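Local coordinates for protein ferritin light chain (Trichoplusia ni, PDB 1Z6O) that stores iron in a soluble, non-toxic form as the light chain of a secreted insect ferritin, probably helping to nucleate the ferrihydrite core, at residues D2-V8 with L21-N25; G35-L41 with Y142-A147; E40-K46 with M101-S107. The contacts are given in a common frame with arbitrary orientation. Residue numbers count along the deposited sequence, not the author numbering.

Contact 1: residues D2-V8 with L21-N25; sequences DTCYNDV and LPRCN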
loop_
_atom_site.group_PDB
_atom_site.type_symbol
_atom_site.label_atom_id
_atom_site.label_comp_id
_atom_site.label_asym_id
_atom_site.label_seq_id
_atom_site.Cartn_x
_atom_site.Cartn_y
_atom_site.Cartn_z
ATOM N N ASP A 2 -22.312 -59.740 -18.135
ATOM C CA ASP A 2 -23.346 -58.789 -17.774
ATOM C C ASP A 2 -22.742 -57.401 -17.624
ATOM O O ASP A 2 -21.690 -57.236 -17.011
ATOM C CB ASP A 2 -24.016 -59.197 -16.462
ATOM C CG ASP A 2 -24.894 -60.421 -16.615
ATOM O OD1 ASP A 2 -25.810 -60.394 -17.468
ATOM O OD2 ASP A 2 -24.669 -61.406 -15.879
ATOM N N THR A 3 -23.402 -56.406 -18.201
ATOM C CA THR A 3 -22.930 -55.035 -18.096
ATOM C C THR A 3 -24.123 -54.168 -17.728
ATOM O O THR A 3 -25.278 -54.585 -17.867
ATOM C CB THR A 3 -22.359 -54.515 -19.421
ATOM O OG1 THR A 3 -23.396 -54.503 -20.409
ATOM C CG2 THR A 3 -21.197 -55.390 -19.893
ATOM N N CYS A 4 -23.847 -52.960 -17.259
ATOM C CA CYS A 4 -24.920 -52.055 -16.898
ATOM C C CYS A 4 -25.677 -51.675 -18.180
ATOM O O CYS A 4 -26.907 -51.603 -18.193
ATOM C CB CYS A 4 -24.328 -50.823 -16.193
ATOM S SG CYS A 4 -25.511 -49.462 -15.944
ATOM N N TYR A 5 -24.944 -51.461 -19.270
ATOM C CA TYR A 5 -25.574 -51.091 -20.539
ATOM C C TYR A 5 -26.552 -52.177 -21.009
ATOM O O TYR A 5 -27.660 -51.882 -21.456
ATOM C CB TYR A 5 -24.506 -50.884 -21.611
ATOM C CG TYR A 5 -25.031 -50.311 -22.906
ATOM C CD1 TYR A 5 -25.410 -48.975 -22.989
ATOM C CD2 TYR A 5 -25.094 -51.091 -24.065
ATOM C CE1 TYR A 5 -25.830 -48.415 -24.191
ATOM C CE2 TYR A 5 -25.517 -50.540 -25.282
ATOM C CZ TYR A 5 -25.880 -49.196 -25.334
ATOM O OH TYR A 5 -26.270 -48.614 -26.521
ATOM N N ASN A 6 -26.137 -53.434 -20.920
ATOM C CA ASN A 6 -27.021 -54.521 -21.334
ATOM C C ASN A 6 -28.246 -54.609 -20.415
ATOM O O ASN A 6 -29.346 -54.906 -20.876
ATOM C CB ASN A 6 -26.282 -55.859 -21.338
ATOM C CG ASN A 6 -27.146 -56.984 -21.891
ATOM O OD1 ASN A 6 -27.635 -56.902 -23.023
ATOM N ND2 ASN A 6 -27.350 -58.031 -21.093
ATOM N N ASP A 7 -28.069 -54.358 -19.119
ATOM C CA ASP A 7 -29.213 -54.383 -18.196
ATOM C C ASP A 7 -30.208 -53.302 -18.603
ATOM O O ASP A 7 -31.422 -53.512 -18.568
ATOM C CB ASP A 7 -28.778 -54.116 -16.750
ATOM C CG ASP A 7 -28.123 -55.323 -16.097
ATOM O OD1 ASP A 7 -27.597 -55.164 -14.973
ATOM O OD2 ASP A 7 -28.138 -56.423 -16.693
ATOM N N VAL A 8 -29.698 -52.132 -18.980
ATOM C CA VAL A 8 -30.577 -51.045 -19.394
ATOM C C VAL A 8 -31.341 -51.414 -20.672
ATOM O O VAL A 8 -32.550 -51.197 -20.762
ATOM C CB VAL A 8 -29.782 -49.736 -19.628
ATOM C CG1 VAL A 8 -30.672 -48.693 -20.316
ATOM C CG2 VAL A 8 -29.300 -49.181 -18.278
ATOM N N LEU A 21 -31.615 -53.251 -12.934
ATOM C CA LEU A 21 -30.255 -52.791 -13.225
ATOM C C LEU A 21 -29.223 -53.263 -12.198
ATOM O O LEU A 21 -28.477 -52.460 -11.637
ATOM C CB LEU A 21 -30.227 -51.259 -13.315
ATOM C CG LEU A 21 -31.250 -50.638 -14.274
ATOM C CD1 LEU A 21 -31.018 -49.132 -14.339
ATOM C CD2 LEU A 21 -31.123 -51.253 -15.664
ATOM N N PRO A 22 -29.145 -54.580 -11.961
ATOM C CA PRO A 22 -28.184 -55.107 -10.988
ATOM C C PRO A 22 -26.715 -54.779 -11.261
ATOM O O PRO A 22 -25.928 -54.664 -10.325
ATOM C CB PRO A 22 -28.470 -56.615 -10.995
ATOM C CG PRO A 22 -28.982 -56.861 -12.382
ATOM C CD PRO A 22 -29.886 -55.671 -12.622
ATOM N N ARG A 23 -26.335 -54.615 -12.527
ATOM C CA ARG A 23 -24.945 -54.295 -12.840
ATOM C C ARG A 23 -24.631 -52.803 -12.843
ATOM O O ARG A 23 -23.489 -52.407 -13.080
ATOM C CB ARG A 23 -24.535 -54.893 -14.186
ATOM C CG ARG A 23 -23.809 -56.229 -14.054
ATOM C CD ARG A 23 -24.712 -57.289 -13.450
ATOM N NE ARG A 23 -25.880 -57.513 -14.296
ATOM C CZ ARG A 23 -26.688 -58.566 -14.204
ATOM N NH1 ARG A 23 -26.462 -59.507 -13.294
ATOM N NH2 ARG A 23 -27.722 -58.679 -15.031
ATOM N N CYS A 24 -25.634 -51.971 -12.595
ATOM C CA CYS A 24 -25.387 -50.537 -12.573
ATOM C C CYS A 24 -25.107 -50.129 -11.128
ATOM O O CYS A 24 -25.961 -49.584 -10.434
ATOM C CB CYS A 24 -26.596 -49.781 -13.116
ATOM S SG CYS A 24 -27.020 -50.227 -14.839
ATOM N N ASN A 25 -23.916 -50.464 -10.666
ATOM C CA ASN A 25 -23.498 -50.126 -9.317
ATOM C C ASN A 25 -22.019 -49.823 -9.444
ATOM O O ASN A 25 -21.487 -49.848 -10.557
ATOM C CB ASN A 25 -23.795 -51.280 -8.339
ATOM C CG ASN A 25 -23.117 -52.594 -8.715
ATOM O OD1 ASN A 25 -23.505 -53.650 -8.218
ATOM N ND2 ASN A 25 -22.104 -52.540 -9.557
#
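Asp-7 holds Arg-23 by both its backbone and its side chain. Its OD1 accepts the backbone N of Arg-23 at 2.8 Å and, more weakly, the side-chain NE of Arg-23 at 3.0 Å, while Asp-7 OD2 takes Arg-23 NH2 at 2.8 Å in a well-aligned salt bridge. The guanidinium therefore meets this carboxylate near its own plane. Asp-2 joins the network differently: its OD1 sits 3.5 Å from Arg-23 NH2, well out of the guanidinium plane, so that link is purely electrostatic, and Asp-2 CB lies over the guanidinium face. Next to these charges the Cys-4 SG to Cys-24 SG disulfide, 2.0 Å long with chi3 of 96°, ties the first turn of the helix covalently to the loop, CA atoms 4.6 Å apart. Further along, Leu-21 CD2 packs on Val-8 CG2 at 3.8 Å. Thr-3 caps the helix, its OG1 accepting Asn-6 N at 3.0 Å, and residues Leu-21 to Cys-24 form a type I turn. Asp-131 of a second light chain accepts the backbone N atoms of Cys-4 and Tyr-5, so this N-terminal piece also lies against a neighbour. The whole is a disulfide-pinned, N-capped helix at the start of an extension preceding the ferritin four-helix bundle.

Contact 2: residues G35-L41 with Y142-A147; sequences GNVATEL and YIHREA
Residues 37-41 open one helix and 142-147 lie near the end of another; the two short axes run antiparallel at 163° (signed crossing -163°), 9.7 Å apart at closest approach. Val-37 and Ala-147 are in register, CA to CA 5.8 Å. Gly-35 enters with positive phi (70°), and Asn-36 takes the N-cap position without a side-chain capping bond. The polar link is one hydrogen bond: Asn-36 N donates to Glu-146 OE2 at 3.1 Å, the glutamate curling back with chi1 t and chi2 p so that OE2 also comes within 3.7 Å of Gly-35 CA. Aliphatic contacts lie between the helices: Val-37 CG2 meets Ile-143 CG2 and Ala-147 CB, each at 4.1 Å. Ile-143 (m, t) also makes van der Waals contact with Glu-40, CD1 to O 3.7 Å and CG1 to CB 3.8 Å. At the flank Tyr-142, chi1 t, sets its ring edge against Glu-40, CE2 to CD 3.7 Å; Tyr-142 OH bonds to the side chain of Thr-108 and Glu-40 OE1 to its backbone N. Ile-159 and Leu-163 of helix 157-190 close over the valine and isoleucine. Such antiparallel packing of the first and third long helices belongs to the ferritin four-helix bundle.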
loop_
_atom_site.group_PDB
_atom_site.type_symbol
_atom_site.label_atom_id
_atom_site.label_comp_id
_atom_site.label_asym_id
_atom_site.label_seq_id
_atom_site.Cartn_x
_atom_site.Cartn_y
_atom_site.Cartn_z
ATOM N N GLY A 35 -12.606 -63.772 -2.010
ATOM C CA GLY A 35 -11.813 -63.364 -0.865
ATOM C C GLY A 35 -12.545 -62.651 0.256
ATOM O O GLY A 35 -13.767 -62.522 0.257
ATOM N N ASN A 36 -11.767 -62.158 1.212
ATOM C CA ASN A 36 -12.314 -61.488 2.377
ATOM C C ASN A 36 -11.989 -60.006 2.440
ATOM O O ASN A 36 -12.207 -59.385 3.476
ATOM C CB ASN A 36 -11.755 -62.138 3.640
ATOM C CG ASN A 36 -12.069 -63.614 3.722
ATOM O OD1 ASN A 36 -13.217 -64.021 3.558
ATOM N ND2 ASN A 36 -11.050 -64.424 3.985
ATOM N N VAL A 37 -11.477 -59.432 1.358
ATOM C CA VAL A 37 -11.099 -58.030 1.429
ATOM C C VAL A 37 -12.251 -57.100 1.783
ATOM O O VAL A 37 -12.094 -56.231 2.634
ATOM C CB VAL A 37 -10.417 -57.540 0.122
ATOM C CG1 VAL A 37 -11.396 -57.531 -1.025
ATOM C CG2 VAL A 37 -9.874 -56.130 0.327
ATOM N N ALA A 38 -13.413 -57.289 1.163
ATOM C CA ALA A 38 -14.540 -56.401 1.433
ATOM C C ALA A 38 -15.015 -56.476 2.878
ATOM O O ALA A 38 -15.255 -55.444 3.515
ATOM C CB ALA A 38 -15.696 -56.702 0.468
ATOM N N THR A 39 -15.148 -57.682 3.419
ATOM C CA THR A 39 -15.598 -57.790 4.800
ATOM C C THR A 39 -14.505 -57.336 5.764
ATOM O O THR A 39 -14.804 -56.757 6.811
ATOM C CB THR A 39 -16.043 -59.242 5.150
ATOM O OG1 THR A 39 -14.992 -60.150 4.825
ATOM C CG2 THR A 39 -17.292 -59.625 4.352
ATOM N N GLU A 40 -13.241 -57.588 5.427
ATOM C CA GLU A 40 -12.154 -57.145 6.313
ATOM C C GLU A 40 -12.105 -55.611 6.393
ATOM O O GLU A 40 -11.812 -55.053 7.448
ATOM C CB GLU A 40 -10.796 -57.664 5.824
ATOM C CG GLU A 40 -10.608 -59.157 6.055
ATOM C CD GLU A 40 -10.620 -59.526 7.533
ATOM O OE1 GLU A 40 -11.113 -60.630 7.856
ATOM O OE2 GLU A 40 -10.130 -58.727 8.371
ATOM N N LEU A 41 -12.386 -54.933 5.284
ATOM C CA LEU A 41 -12.367 -53.471 5.306
ATOM C C LEU A 41 -13.477 -52.969 6.234
ATOM O O LEU A 41 -13.288 -52.013 6.989
ATOM C CB LEU A 41 -12.546 -52.912 3.894
ATOM C CG LEU A 41 -12.235 -51.411 3.778
ATOM C CD1 LEU A 41 -10.750 -51.168 4.120
ATOM C CD2 LEU A 41 -12.555 -50.917 2.360
ATOM N N TYR A 142 -2.490 -57.252 6.883
ATOM C CA TYR A 142 -3.320 -58.424 6.597
ATOM C C TYR A 142 -4.307 -58.158 5.448
ATOM O O TYR A 142 -4.432 -58.956 4.522
ATOM C CB TYR A 142 -4.082 -58.806 7.867
ATOM C CG TYR A 142 -4.991 -59.993 7.697
ATOM C CD1 TYR A 142 -4.475 -61.283 7.628
ATOM C CD2 TYR A 142 -6.371 -59.825 7.601
ATOM C CE1 TYR A 142 -5.312 -62.385 7.466
ATOM C CE2 TYR A 142 -7.220 -60.918 7.437
ATOM C CZ TYR A 142 -6.681 -62.195 7.372
ATOM O OH TYR A 142 -7.509 -63.284 7.218
ATOM N N ILE A 143 -5.014 -57.037 5.504
ATOM C CA ILE A 143 -5.971 -56.713 4.443
ATOM C C ILE A 143 -5.242 -56.504 3.116
ATOM O O ILE A 143 -5.716 -56.919 2.049
ATOM C CB ILE A 143 -6.773 -55.446 4.809
ATOM C CG1 ILE A 143 -7.535 -55.693 6.116
ATOM C CG2 ILE A 143 -7.768 -55.091 3.692
ATOM C CD1 ILE A 143 -8.213 -54.427 6.665
ATOM N N HIS A 144 -4.077 -55.868 3.187
ATOM C CA HIS A 144 -3.266 -55.611 2.000
ATOM C C HIS A 144 -2.869 -56.952 1.353
ATOM O O HIS A 144 -2.953 -57.124 0.134
ATOM C CB HIS A 144 -2.020 -54.815 2.418
ATOM C CG HIS A 144 -1.171 -54.354 1.274
ATOM N ND1 HIS A 144 -0.332 -55.200 0.578
ATOM C CD2 HIS A 144 -1.004 -53.121 0.728
ATOM C CE1 HIS A 144 0.318 -54.509 -0.345
ATOM N NE2 HIS A 144 -0.071 -53.245 -0.274
ATOM N N ARG A 145 -2.441 -57.903 2.176
ATOM C CA ARG A 145 -2.047 -59.222 1.675
ATOM C C ARG A 145 -3.263 -59.971 1.090
ATOM O O ARG A 145 -3.166 -60.675 0.076
ATOM C CB ARG A 145 -1.427 -60.045 2.817
ATOM C CG ARG A 145 -0.809 -61.337 2.330
ATOM C CD ARG A 145 -0.109 -62.139 3.428
ATOM N NE ARG A 145 0.447 -63.336 2.810
ATOM C CZ ARG A 145 1.586 -63.913 3.156
ATOM N NH1 ARG A 145 2.327 -63.413 4.142
ATOM N NH2 ARG A 145 1.998 -64.981 2.484
ATOM N N GLU A 146 -4.409 -59.817 1.737
ATOM C CA GLU A 146 -5.632 -60.454 1.257
ATOM C C GLU A 146 -6.021 -59.868 -0.109
ATOM O O GLU A 146 -6.542 -60.568 -0.973
ATOM C CB GLU A 146 -6.748 -60.218 2.281
ATOM C CG GLU A 146 -8.066 -60.891 1.976
ATOM C CD GLU A 146 -7.972 -62.414 1.970
ATOM O OE1 GLU A 146 -7.144 -62.978 2.736
ATOM O OE2 GLU A 146 -8.743 -63.032 1.201
ATOM N N ALA A 147 -5.750 -58.582 -0.316
ATOM C CA ALA A 147 -6.100 -57.930 -1.572
ATOM C C ALA A 147 -5.176 -58.220 -2.748
ATOM O O ALA A 147 -5.588 -58.127 -3.901
ATOM C CB ALA A 147 -6.149 -56.401 -1.365
#

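Contact 3: residues E40-K46 with M101-S107; sequences ELQAYAK and MNFDQHS
The odd thing here is a loop, with neither helix nor strand, laid along a helix and fastened partly through water. Segment 40-46 is helical; segment 101-107 passes it with Met-101 by Gln-42, Gln-105 by Ala-43 (CA to CA 5.3 Å) and Phe-103 by Lys-46. Asn-102 to Gln-105 make a type I turn, reinforced by an Asx turn in which Asp-104 N donates to Asn-102 OD1 at 2.9 Å. Gln-42, chi1 m and chi2 t, accepts Asn-102 N weakly on OE1 at 3.0 Å; one water touches Gln-42 OE1 (3.0 Å), Gln-105 OE1 (2.6 Å) and Asn-102 ND2 (3.2 Å). In the ferritin bundle this loop is part of the long connection from the second helix, 70-96, to the third, 122-148, and here it crosses the first. Glu-40 OE2 accepts Ser-107 OG at 2.8 Å, while Glu-40 OE1 takes Thr-108 N and a water (2.7 Å) that reaches His-106 O at 3.3 Å. Met-101, chi1 t and chi2 p, brings CE to 3.3 Å from Gln-42 O and 3.8 Å from Ala-45 CB. Ala-43 CB rests 3.7 Å from Ser-107 N. Lys-46, fully extended, lays CD 3.5 Å from Gln-105 O and places NZ 3.1 Å from His-106 CE1.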
loop_
_atom_site.group_PDB
_atom_site.type_symbol
_atom_site.label_atom_id
_atom_site.label_comp_id
_atom_site.label_asym_id
_atom_site.label_seq_id
_atom_site.Cartn_x
_atom_site.Cartn_y
_atom_site.Cartn_z
ATOM N N GLU A 40 -13.241 -57.588 5.427
ATOM C CA GLU A 40 -12.154 -57.145 6.313
ATOM C C GLU A 40 -12.105 -55.611 6.393
ATOM O O GLU A 40 -11.812 -55.053 7.448
ATOM C CB GLU A 40 -10.796 -57.664 5.824
ATOM C CG GLU A 40 -10.608 -59.157 6.055
ATOM C CD GLU A 40 -10.620 -59.526 7.533
ATOM O OE1 GLU A 40 -11.113 -60.630 7.856
ATOM O OE2 GLU A 40 -10.130 -58.727 8.371
ATOM N N LEU A 41 -12.386 -54.933 5.284
ATOM C CA LEU A 41 -12.367 -53.471 5.306
ATOM C C LEU A 41 -13.477 -52.969 6.234
ATOM O O LEU A 41 -13.288 -52.013 6.989
ATOM C CB LEU A 41 -12.546 -52.912 3.894
ATOM C CG LEU A 41 -12.235 -51.411 3.778
ATOM C CD1 LEU A 41 -10.750 -51.168 4.120
ATOM C CD2 LEU A 41 -12.555 -50.917 2.360
ATOM N N GLN A 42 -14.643 -53.613 6.191
ATOM C CA GLN A 42 -15.733 -53.219 7.083
ATOM C C GLN A 42 -15.323 -53.444 8.538
ATOM O O GLN A 42 -15.586 -52.602 9.401
ATOM C CB GLN A 42 -16.996 -54.034 6.789
ATOM C CG GLN A 42 -17.637 -53.715 5.442
ATOM C CD GLN A 42 -18.818 -54.624 5.158
ATOM O OE1 GLN A 42 -19.664 -54.823 6.016
ATOM N NE2 GLN A 42 -18.883 -55.163 3.953
ATOM N N ALA A 43 -14.697 -54.584 8.824
ATOM C CA ALA A 43 -14.262 -54.867 10.194
ATOM C C ALA A 43 -13.153 -53.894 10.632
ATOM O O ALA A 43 -12.963 -53.657 11.823
ATOM C CB ALA A 43 -13.759 -56.332 10.312
ATOM N N TYR A 44 -12.417 -53.343 9.672
ATOM C CA TYR A 44 -11.340 -52.395 9.987
ATOM C C TYR A 44 -11.956 -51.061 10.438
ATOM O O TYR A 44 -11.414 -50.385 11.315
ATOM C CB TYR A 44 -10.442 -52.191 8.752
ATOM C CG TYR A 44 -9.061 -51.617 9.059
ATOM C CD1 TYR A 44 -8.350 -52.012 10.201
ATOM C CD2 TYR A 44 -8.435 -50.754 8.162
ATOM C CE1 TYR A 44 -7.036 -51.563 10.432
ATOM C CE2 TYR A 44 -7.126 -50.295 8.383
ATOM C CZ TYR A 44 -6.435 -50.707 9.516
ATOM O OH TYR A 44 -5.138 -50.264 9.720
ATOM N N ALA A 45 -13.088 -50.677 9.844
ATOM C CA ALA A 45 -13.765 -49.447 10.268
ATOM C C ALA A 45 -14.238 -49.667 11.709
ATOM O O ALA A 45 -14.153 -48.779 12.555
ATOM C CB ALA A 45 -14.977 -49.159 9.369
ATOM N N LYS A 46 -14.738 -50.865 11.978
ATOM C CA LYS A 46 -15.233 -51.202 13.308
ATOM C C LYS A 46 -14.114 -51.168 14.351
ATOM O O LYS A 46 -14.322 -50.718 15.483
ATOM C CB LYS A 46 -15.883 -52.588 13.265
ATOM C CG LYS A 46 -16.379 -53.106 14.607
ATOM C CD LYS A 46 -16.956 -54.508 14.437
ATOM C CE LYS A 46 -17.112 -55.210 15.769
ATOM N NZ LYS A 46 -17.669 -56.575 15.581
ATOM N N MET A 101 -21.741 -50.855 4.453
ATOM C CA MET A 101 -21.142 -51.054 5.755
ATOM C C MET A 101 -22.029 -51.894 6.667
ATOM O O MET A 101 -23.229 -51.686 6.735
ATOM C CB MET A 101 -20.871 -49.687 6.392
ATOM C CG MET A 101 -20.248 -49.744 7.768
ATOM S SD MET A 101 -18.623 -50.561 7.740
ATOM C CE MET A 101 -18.405 -50.840 9.472
ATOM N N ASN A 102 -21.422 -52.853 7.355
ATOM C CA ASN A 102 -22.138 -53.709 8.305
ATOM C C ASN A 102 -21.361 -53.527 9.611
ATOM O O ASN A 102 -20.215 -53.952 9.708
ATOM C CB ASN A 102 -22.069 -55.169 7.835
ATOM C CG ASN A 102 -22.593 -56.150 8.873
ATOM O OD1 ASN A 102 -22.951 -55.775 9.992
ATOM N ND2 ASN A 102 -22.625 -57.425 8.503
ATOM N N PHE A 103 -21.969 -52.897 10.610
ATOM C CA PHE A 103 -21.255 -52.652 11.861
ATOM C C PHE A 103 -21.032 -53.855 12.766
ATOM O O PHE A 103 -20.418 -53.729 13.825
ATOM C CB PHE A 103 -21.937 -51.533 12.656
ATOM C CG PHE A 103 -21.835 -50.187 11.990
ATOM C CD1 PHE A 103 -22.739 -49.816 11.006
ATOM C CD2 PHE A 103 -20.802 -49.319 12.314
ATOM C CE1 PHE A 103 -22.618 -48.588 10.346
ATOM C CE2 PHE A 103 -20.672 -48.087 11.662
ATOM C CZ PHE A 103 -21.583 -47.726 10.678
ATOM N N ASP A 104 -21.516 -55.018 12.358
ATOM C CA ASP A 104 -21.312 -56.211 13.169
ATOM C C ASP A 104 -20.401 -57.198 12.442
ATOM O O ASP A 104 -20.356 -58.376 12.786
ATOM C CB ASP A 104 -22.645 -56.889 13.472
ATOM C CG ASP A 104 -22.634 -57.622 14.816
ATOM O OD1 ASP A 104 -21.539 -58.013 15.284
ATOM O OD2 ASP A 104 -23.724 -57.809 15.405
ATOM N N GLN A 105 -19.675 -56.721 11.438
ATOM C CA GLN A 105 -18.789 -57.595 10.680
ATOM C C GLN A 105 -17.534 -57.902 11.478
ATOM O O GLN A 105 -16.908 -57.010 12.039
ATOM C CB GLN A 105 -18.399 -56.945 9.348
ATOM C CG GLN A 105 -17.515 -57.825 8.485
ATOM C CD GLN A 105 -18.186 -59.152 8.142
ATOM O OE1 GLN A 105 -19.259 -59.170 7.548
ATOM N NE2 GLN A 105 -17.555 -60.265 8.523
ATOM N N HIS A 106 -17.157 -59.171 11.525
ATOM C CA HIS A 106 -15.961 -59.559 12.257
ATOM C C HIS A 106 -14.813 -59.850 11.315
ATOM O O HIS A 106 -15.017 -60.183 10.150
ATOM C CB HIS A 106 -16.255 -60.790 13.118
ATOM C CG HIS A 106 -17.283 -60.543 14.178
ATOM N ND1 HIS A 106 -17.077 -59.662 15.219
ATOM C CD2 HIS A 106 -18.540 -61.021 14.332
ATOM C CE1 HIS A 106 -18.164 -59.607 15.968
ATOM N NE2 HIS A 106 -19.068 -60.422 15.451
ATOM N N SER A 107 -13.598 -59.698 11.827
ATOM C CA SER A 107 -12.398 -59.963 11.056
ATOM C C SER A 107 -12.079 -61.451 11.176
ATOM O O SER A 107 -12.458 -62.085 12.154
ATOM C CB SER A 107 -11.224 -59.167 11.628
ATOM O OG SER A 107 -10.010 -59.546 11.003
HETATM O O HOH W 1 -13.767 -60.765 7.174
HETATM O O HOH W 2 -20.597 -57.631 5.998
#

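Overall arrangement
Contact 2 is the buried one, a helix-to-helix seam; contacts 1 and 3 are only partly buried and both set a helix against a loop. Contacts 2 and 3 share Glu-40 and Leu-41 on helix 37-61, their centres 11 Å apart, and 101-107 belongs to the chain that contact 2 closes upon itself. Contact 1 precedes both and stands apart, about 34 Å between its centre and that of the chain. Chemistry follows place: an ion-pair network and a covalent disulfide hold the outlying terminal piece, mostly aliphatic packing, a tyrosine edge on a glutamate and one hydrogen bond join the bundle helices, and waters with mixed polar bonds fasten the crossing loop.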